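Long-range contact in TRAP solute Binding Protein (Uncultured marine bacterium, PDB 5I7I), which binds aromatic acids such as 3-hydroxybenzoate and probably delivers them to a TRAP transporter for uptake: residues W47-I59 with H254-L266. Sequence-based numbering, arbitrary orientation.
Sequences WSEKVLAESNGEI and HKKVIDNNAGLAL
Trp47 and Asn261 meet where helix 38-54 packs beside helix 252-259 in one domain of a family 7 solute-binding fold. The two short helical segments run roughly antiparallel, at 146°. Trp47 NE1 donates to the backbone O of Asn261 at 2.8 Å. The bond is nearly straight and lies in both the ring plane and the carbonyl plane, on a lone pair of the oxygen. The side chain of Asn261 turns to the other helix. Its ND2 donates to Glu54 OE1 at 3.0 Å. Lys50 NZ lies very close to Asn261 OD1, at 2.5 Å, and comes from above the amide carbonyl plane, 37° out of it and not on a lone pair. Lys50 NZ also forms a salt bridge with Glu54 OE1, so that oxygen takes two donors from the same face of its carboxylate. An alanine in place of Asn261 would keep the backbone acceptor for Trp47 but would probably leave Glu54 OE1 without its amide donor.

At the other end, His254 NE2 donates to Glu58 OE1 at 2.8 Å, on the anti lone pair. Ile59 CG1 sits over the centre of the imidazole face, 3.7 Å from the centroid, in a CH-pi contact. Between these polar ends, Val257 packs against Val51 and Ile59, and its CG2 reaches Glu54 O at 3.7 Å.

Further out, a Schellman motif ends helix 38-54. Ser55 OG bonds back to Val51 O and accepts from Ile59 N, tying the turn to the start of strand 59-64. Phe240 meets the Trp47 ring edge-to-face, and Ile258 packs on Leu139 and Met242 of the sheet. Asn261 has its own support: with CG anti to the carbonyl carbon (chi1 -71°), its ND2 also donates to Val257 O at 2.9 Å.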
loop_
_atom_site.group_PDB
_atom_site.type_symbol
_atom_site.label_atom_id
_atom_site.label_comp_id
_atom_site.label_asym_id
_atom_site.label_seq_id
_atom_site.Cartn_x
_atom_site.Cartn_y
_atom_site.Cartn_z
ATOM N N TRP A 47 -8.906 -15.227 2.835
ATOM C CA TRP A 47 -10.080 -14.504 3.310
ATOM C C TRP A 47 -11.335 -15.125 2.720
ATOM O O TRP A 47 -12.321 -15.396 3.428
ATOM C CB TRP A 47 -9.964 -13.019 2.931
ATOM C CG TRP A 47 -11.079 -12.163 3.387
ATOM C CD1 TRP A 47 -11.175 -11.531 4.572
ATOM C CD2 TRP A 47 -12.255 -11.820 2.642
ATOM N NE1 TRP A 47 -12.357 -10.822 4.639
ATOM C CE2 TRP A 47 -13.032 -10.985 3.456
ATOM C CE3 TRP A 47 -12.720 -12.144 1.366
ATOM C CZ2 TRP A 47 -14.266 -10.479 3.045
ATOM C CZ3 TRP A 47 -13.936 -11.630 0.952
ATOM C CH2 TRP A 47 -14.692 -10.808 1.789
ATOM N N SER A 48 -11.313 -15.367 1.416
ATOM C CA SER A 48 -12.477 -15.937 0.754
ATOM C C SER A 48 -12.771 -17.339 1.263
ATOM O O SER A 48 -13.938 -17.726 1.355
ATOM C CB SER A 48 -12.278 -15.913 -0.761
ATOM O OG SER A 48 -11.406 -16.940 -1.188
ATOM N N GLU A 49 -11.739 -18.107 1.619
ATOM C CA GLU A 49 -11.966 -19.450 2.156
ATOM C C GLU A 49 -12.582 -19.402 3.544
ATOM O O GLU A 49 -13.408 -20.258 3.890
ATOM C CB GLU A 49 -10.658 -20.221 2.215
ATOM C CG GLU A 49 -10.110 -20.540 0.865
ATOM C CD GLU A 49 -8.643 -20.920 0.882
ATOM O OE1 GLU A 49 -7.972 -20.712 1.919
ATOM O OE2 GLU A 49 -8.175 -21.444 -0.154
ATOM N N LYS A 50 -12.156 -18.436 4.368
ATOM C CA LYS A 50 -12.741 -18.288 5.692
ATOM C C LYS A 50 -14.194 -17.850 5.578
ATOM O O LYS A 50 -15.062 -18.357 6.306
ATOM C CB LYS A 50 -11.892 -17.314 6.520
ATOM C CG LYS A 50 -12.363 -17.081 7.971
ATOM C CD LYS A 50 -11.355 -16.194 8.760
ATOM C CE LYS A 50 -11.786 -15.907 10.212
ATOM N NZ LYS A 50 -13.083 -15.172 10.317
ATOM N N VAL A 51 -14.474 -16.929 4.643
ATOM C CA VAL A 51 -15.838 -16.468 4.402
ATOM C C VAL A 51 -16.709 -17.613 3.895
ATOM O O VAL A 51 -17.874 -17.755 4.300
ATOM C CB VAL A 51 -15.836 -15.268 3.435
ATOM C CG1 VAL A 51 -17.238 -14.982 2.894
ATOM C CG2 VAL A 51 -15.298 -14.019 4.132
ATOM N N LEU A 52 -16.154 -18.456 3.023
ATOM C CA LEU A 52 -16.882 -19.619 2.530
ATOM C C LEU A 52 -17.190 -20.578 3.673
ATOM O O LEU A 52 -18.330 -21.023 3.839
ATOM C CB LEU A 52 -16.046 -20.316 1.458
ATOM C CG LEU A 52 -16.729 -21.447 0.697
ATOM C CD1 LEU A 52 -17.843 -20.903 -0.196
ATOM C CD2 LEU A 52 -15.714 -22.236 -0.125
ATOM N N ALA A 53 -16.178 -20.891 4.479
ATOM C CA ALA A 53 -16.353 -21.839 5.576
ATOM C C ALA A 53 -17.378 -21.334 6.580
ATOM O O ALA A 53 -18.238 -22.094 7.041
ATOM C CB ALA A 53 -15.012 -22.086 6.261
ATOM N N GLU A 54 -17.287 -20.059 6.955
ATOM C CA GLU A 54 -18.126 -19.518 8.023
ATOM C C GLU A 54 -19.554 -19.246 7.557
ATOM O O GLU A 54 -20.461 -19.129 8.396
ATOM C CB GLU A 54 -17.420 -18.313 8.686
ATOM C CG GLU A 54 -16.087 -18.746 9.394
ATOM C CD GLU A 54 -15.273 -17.625 10.046
ATOM O OE1 GLU A 54 -15.540 -16.438 9.817
ATOM O OE2 GLU A 54 -14.334 -17.943 10.810
ATOM N N SER A 55 -19.792 -19.212 6.246
ATOM C CA SER A 55 -21.134 -19.108 5.697
ATOM C C SER A 55 -21.658 -20.444 5.186
ATOM O O SER A 55 -22.675 -20.474 4.485
ATOM C CB SER A 55 -21.169 -18.079 4.569
ATOM O OG SER A 55 -20.449 -18.533 3.426
ATOM N N ASN A 56 -20.977 -21.545 5.499
ATOM C CA ASN A 56 -21.465 -22.880 5.137
ATOM C C ASN A 56 -21.625 -23.021 3.627
ATOM O O ASN A 56 -22.590 -23.614 3.126
ATOM C CB ASN A 56 -22.756 -23.211 5.878
ATOM C CG ASN A 56 -22.575 -23.125 7.377
ATOM O OD1 ASN A 56 -23.249 -22.348 8.067
ATOM N ND2 ASN A 56 -21.620 -23.878 7.880
ATOM N N GLY A 57 -20.649 -22.488 2.895
ATOM C CA GLY A 57 -20.638 -22.601 1.455
ATOM C C GLY A 57 -21.534 -21.628 0.734
ATOM O O GLY A 57 -21.644 -21.706 -0.498
ATOM N N GLU A 58 -22.152 -20.685 1.444
ATOM C CA GLU A 58 -23.168 -19.829 0.847
ATOM C C GLU A 58 -22.589 -18.568 0.203
ATOM O O GLU A 58 -23.089 -18.129 -0.840
ATOM C CB GLU A 58 -24.218 -19.457 1.891
ATOM C CG GLU A 58 -24.976 -20.676 2.415
ATOM C CD GLU A 58 -25.795 -20.377 3.646
ATOM O OE1 GLU A 58 -25.943 -19.197 4.021
ATOM O OE2 GLU A 58 -26.300 -21.339 4.265
ATOM N N ILE A 59 -21.563 -17.955 0.794
ATOM C CA ILE A 59 -20.960 -16.750 0.238
ATOM C C ILE A 59 -19.727 -17.176 -0.539
ATOM O O ILE A 59 -18.717 -17.569 0.053
ATOM C CB ILE A 59 -20.589 -15.725 1.319
ATOM C CG1 ILE A 59 -21.801 -15.345 2.178
ATOM C CG2 ILE A 59 -20.010 -14.472 0.663
ATOM C CD1 ILE A 59 -21.447 -14.471 3.392
ATOM N N HIS A 254 -25.424 -13.212 6.749
ATOM C CA HIS A 254 -24.301 -13.025 5.840
ATOM C C HIS A 254 -23.517 -11.764 6.179
ATOM O O HIS A 254 -22.281 -11.774 6.113
ATOM C CB HIS A 254 -24.772 -13.008 4.390
ATOM C CG HIS A 254 -25.077 -14.361 3.851
ATOM N ND1 HIS A 254 -25.597 -14.549 2.591
ATOM C CD2 HIS A 254 -24.951 -15.596 4.399
ATOM C CE1 HIS A 254 -25.766 -15.842 2.381
ATOM N NE2 HIS A 254 -25.383 -16.498 3.460
ATOM N N LYS A 255 -24.206 -10.673 6.545
ATOM C CA LYS A 255 -23.502 -9.483 7.014
ATOM C C LYS A 255 -22.599 -9.838 8.182
ATOM O O LYS A 255 -21.454 -9.380 8.255
ATOM C CB LYS A 255 -24.482 -8.395 7.453
ATOM C CG LYS A 255 -25.209 -7.688 6.344
ATOM C CD LYS A 255 -25.849 -6.418 6.881
ATOM C CE LYS A 255 -26.492 -5.578 5.794
ATOM N NZ LYS A 255 -27.798 -6.082 5.351
ATOM N N LYS A 256 -23.087 -10.670 9.099
ATOM C CA LYS A 256 -22.280 -11.017 10.259
ATOM C C LYS A 256 -21.033 -11.796 9.872
ATOM O O LYS A 256 -19.983 -11.629 10.502
ATOM C CB LYS A 256 -23.120 -11.787 11.271
ATOM C CG LYS A 256 -24.147 -10.933 11.971
ATOM C CD LYS A 256 -24.996 -11.784 12.904
ATOM C CE LYS A 256 -26.256 -11.079 13.330
ATOM N NZ LYS A 256 -25.982 -9.734 13.871
ATOM N N VAL A 257 -21.117 -12.655 8.852
ATOM C CA VAL A 257 -19.911 -13.330 8.372
ATOM C C VAL A 257 -18.924 -12.313 7.804
ATOM O O VAL A 257 -17.716 -12.347 8.101
ATOM C CB VAL A 257 -20.268 -14.414 7.340
ATOM C CG1 VAL A 257 -18.985 -14.971 6.708
ATOM C CG2 VAL A 257 -21.094 -15.521 7.990
ATOM N N ILE A 258 -19.413 -11.398 6.969
ATOM C CA ILE A 258 -18.531 -10.388 6.402
ATOM C C ILE A 258 -17.898 -9.560 7.515
ATOM O O ILE A 258 -16.681 -9.333 7.529
ATOM C CB ILE A 258 -19.280 -9.497 5.395
ATOM C CG1 ILE A 258 -19.782 -10.308 4.186
ATOM C CG2 ILE A 258 -18.385 -8.314 4.957
ATOM C CD1 ILE A 258 -18.683 -10.990 3.366
ATOM N N ASP A 259 -18.705 -9.129 8.487
ATOM C CA ASP A 259 -18.189 -8.235 9.523
ATOM C C ASP A 259 -17.242 -8.952 10.476
ATOM O O ASP A 259 -16.319 -8.322 11.012
ATOM C CB ASP A 259 -19.353 -7.554 10.228
ATOM C CG ASP A 259 -20.092 -6.589 9.299
ATOM O OD1 ASP A 259 -19.416 -5.973 8.454
ATOM O OD2 ASP A 259 -21.315 -6.422 9.410
ATOM N N ASN A 260 -17.405 -10.262 10.646
ATOM C CA ASN A 260 -16.451 -11.073 11.392
ATOM C C ASN A 260 -15.139 -11.217 10.638
ATOM O O ASN A 260 -14.148 -11.692 11.208
ATOM C CB ASN A 260 -17.061 -12.451 11.670
ATOM C CG ASN A 260 -16.245 -13.294 12.657
ATOM O OD1 ASN A 260 -15.880 -14.438 12.365
ATOM N ND2 ASN A 260 -15.993 -12.746 13.831
ATOM N N ASN A 261 -15.121 -10.817 9.386
ATOM C CA ASN A 261 -13.953 -10.848 8.526
ATOM C C ASN A 261 -13.656 -9.470 7.975
ATOM O O ASN A 261 -13.311 -9.304 6.806
ATOM C CB ASN A 261 -14.173 -11.871 7.421
ATOM C CG ASN A 261 -14.127 -13.271 7.954
ATOM O OD1 ASN A 261 -13.047 -13.798 8.175
ATOM N ND2 ASN A 261 -15.289 -13.863 8.229
ATOM N N ALA A 262 -13.831 -8.455 8.818
ATOM C CA ALA A 262 -13.613 -7.072 8.437
ATOM C C ALA A 262 -13.159 -6.311 9.674
ATOM O O ALA A 262 -13.157 -6.833 10.795
ATOM C CB ALA A 262 -14.880 -6.449 7.832
ATOM N N GLY A 263 -12.780 -5.067 9.452
ATOM C CA GLY A 263 -12.531 -4.131 10.527
ATOM C C GLY A 263 -11.125 -4.245 11.100
ATOM O O GLY A 263 -10.206 -4.759 10.471
ATOM N N LEU A 264 -10.974 -3.762 12.330
ATOM C CA LEU A 264 -9.647 -3.666 12.943
ATOM C C LEU A 264 -8.936 -5.015 13.021
ATOM O O LEU A 264 -7.723 -5.094 12.812
ATOM C CB LEU A 264 -9.783 -3.037 14.329
ATOM C CG LEU A 264 -8.470 -2.641 14.989
ATOM C CD1 LEU A 264 -7.799 -1.493 14.228
ATOM C CD2 LEU A 264 -8.733 -2.253 16.435
ATOM N N ALA A 265 -9.664 -6.079 13.356
ATOM C CA ALA A 265 -9.031 -7.393 13.429
ATOM C C ALA A 265 -8.463 -7.801 12.080
ATOM O O ALA A 265 -7.385 -8.402 12.010
ATOM C CB ALA A 265 -10.012 -8.447 13.943
ATOM N N LEU A 266 -9.177 -7.503 10.995
ATOM C CA LEU A 266 -8.647 -7.824 9.673
ATOM C C LEU A 266 -7.454 -6.942 9.333
ATOM O O LEU A 266 -6.473 -7.413 8.761
ATOM C CB LEU A 266 -9.732 -7.727 8.600
ATOM C CG LEU A 266 -9.253 -8.039 7.190
ATOM C CD1 LEU A 266 -8.744 -9.481 7.089
ATOM C CD2 LEU A 266 -10.370 -7.812 6.171
HETATM O O HOH W 1 -12.086 -13.478 12.494
#